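Local coordinates for ADP compounds hydrolase nudE (PDB 1VHG), which hydrolyses ADP-containing compounds such as ADP-ribose, NADH, Ap3A and Ap2A in a reaction that depends on magnesium or another divalent cation, at the interface of chains A and B. Residues are numbered along the deposited sequence; one frame, centred on the assembly and turned at random. Chains: chain A/B, ADP compounds hydrolase nudE.

The interface of chains A and B. Residues chain A 26, 42-44, 121; chain B 24, 70.
Consecutive residues A:Glu42, A:Arg43 and A:Met44 (a selenomethionine) at the end of strand 38-44 run extended past the loop residues B:Phe24 and B:Val70, while A:Val26 in strand 25-32 and loop residue A:Tyr121 also contribute from chain A. The patch belongs to the two-fold interface of this homodimeric Nudix hydrolase. B:Phe24 loses more surface to the partner than any other residue here, 87 Å². Its CG stands anti to the carbonyl carbon (chi1 -60°), which sends the ring in among the chain A side chains. At the ring edge, in its plane, lies A:Glu42 CB, 3.9 Å from B:Phe24 CE2. B:Phe24 CZ comes within 3.9 Å of A:Tyr121 CD1, the two rings being nearly perpendicular, with CZ set off the tyrosine plane near its CG–CD1 bond, whereas B:Phe24 CD2 lies 4.0 Å from the methyl A:Val26 CG2. A:Glu42, a substrate-binding residue, extends its carboxylate back past the phenylalanine in the opposite direction, the carboxylate and ring planes 28° apart; this contact may help position the substrate site. The chain of A:Arg43, extended from CG to NE, carries its guanidinium to the B:Val70 loop, where A:Arg43 NH2 donates a hydrogen bond to B:Val70 O, 3.1 Å away. The acceptor lies in the guanidinium plane, but the donor is tilted 34° from the carbonyl plane. A leucine in place of A:Arg43 would probably leave the B:Val70 carbonyl without this donor and the loop less firmly tied to chain A.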
loop_
_atom_site.group_PDB
_atom_site.type_symbol
_atom_site.label_atom_id
_atom_site.label_comp_id
_atom_site.label_asym_id
_atom_site.label_seq_id
_atom_site.Cartn_x
_atom_site.Cartn_y
_atom_site.Cartn_z
ATOM N N VAL A 26 3.299 -19.013 3.212
ATOM C CA VAL A 26 1.983 -18.942 2.592
ATOM C C VAL A 26 1.053 -20.018 3.120
ATOM O O VAL A 26 1.438 -21.130 3.460
ATOM C CB VAL A 26 2.068 -18.881 1.068
ATOM C CG1 VAL A 26 3.382 -19.450 0.553
ATOM C CG2 VAL A 26 0.898 -19.546 0.380
ATOM N N GLU A 42 -5.451 -18.372 -0.995
ATOM C CA GLU A 42 -4.082 -18.434 -0.482
ATOM C C GLU A 42 -3.735 -17.085 0.130
ATOM O O GLU A 42 -4.255 -16.074 -0.342
ATOM C CB GLU A 42 -3.108 -18.844 -1.578
ATOM C CG GLU A 42 -2.981 -20.355 -1.709
ATOM C CD GLU A 42 -1.968 -20.817 -2.729
ATOM O OE1 GLU A 42 -1.444 -19.947 -3.446
ATOM O OE2 GLU A 42 -1.708 -22.042 -2.842
ATOM N N ARG A 43 -2.987 -17.046 1.212
ATOM C CA ARG A 43 -2.610 -15.803 1.860
ATOM C C ARG A 43 -1.255 -15.950 2.563
ATOM O O ARG A 43 -0.715 -17.038 2.685
ATOM C CB ARG A 43 -3.619 -15.381 2.944
ATOM C CG ARG A 43 -3.506 -16.253 4.193
ATOM C CD ARG A 43 -4.580 -15.938 5.204
ATOM N NE ARG A 43 -4.603 -16.916 6.280
ATOM C CZ ARG A 43 -5.464 -16.940 7.288
ATOM N NH1 ARG A 43 -5.362 -17.893 8.202
ATOM N NH2 ARG A 43 -6.416 -16.031 7.400
HETATM N N MSE A 44 -0.788 -14.830 3.090
HETATM C CA MSE A 44 0.458 -14.831 3.851
HETATM C C MSE A 44 0.078 -15.173 5.296
HETATM O O MSE A 44 -0.949 -14.674 5.775
HETATM C CB MSE A 44 1.115 -13.453 3.825
HETATM C CG MSE A 44 2.576 -13.519 3.384
HETATM SE SE MSE A 44 2.693 -14.250 1.622
HETATM C CE MSE A 44 4.036 -15.572 1.847
ATOM N N TYR A 121 -4.373 -10.643 1.100
ATOM C CA TYR A 121 -3.251 -11.519 1.298
ATOM C C TYR A 121 -2.418 -11.216 2.528
ATOM O O TYR A 121 -1.802 -12.145 3.054
ATOM C CB TYR A 121 -2.283 -11.454 0.081
ATOM C CG TYR A 121 -3.054 -11.506 -1.223
ATOM C CD1 TYR A 121 -3.763 -12.657 -1.565
ATOM C CD2 TYR A 121 -3.120 -10.407 -2.062
ATOM C CE1 TYR A 121 -4.504 -12.714 -2.726
ATOM C CE2 TYR A 121 -3.862 -10.463 -3.229
ATOM C CZ TYR A 121 -4.546 -11.616 -3.554
ATOM O OH TYR A 121 -5.286 -11.682 -4.721
ATOM N N PHE B 24 1.618 -17.982 -5.182
ATOM C CA PHE B 24 2.833 -17.281 -4.784
ATOM C C PHE B 24 4.092 -18.057 -5.133
ATOM O O PHE B 24 4.155 -19.260 -4.916
ATOM C CB PHE B 24 2.833 -16.999 -3.281
ATOM C CG PHE B 24 1.703 -16.143 -2.797
ATOM C CD1 PHE B 24 1.821 -14.767 -2.764
ATOM C CD2 PHE B 24 0.517 -16.719 -2.374
ATOM C CE1 PHE B 24 0.786 -13.978 -2.322
ATOM C CE2 PHE B 24 -0.528 -15.932 -1.928
ATOM C CZ PHE B 24 -0.391 -14.558 -1.900
ATOM N N VAL B 70 -9.472 -12.383 3.020
ATOM C CA VAL B 70 -9.046 -13.515 3.854
ATOM C C VAL B 70 -7.807 -13.197 4.678
ATOM O O VAL B 70 -7.657 -13.716 5.807
ATOM C CB VAL B 70 -8.892 -14.808 3.045
ATOM C CG1 VAL B 70 -7.712 -14.727 2.095
ATOM C CG2 VAL B 70 -8.710 -15.991 3.992
#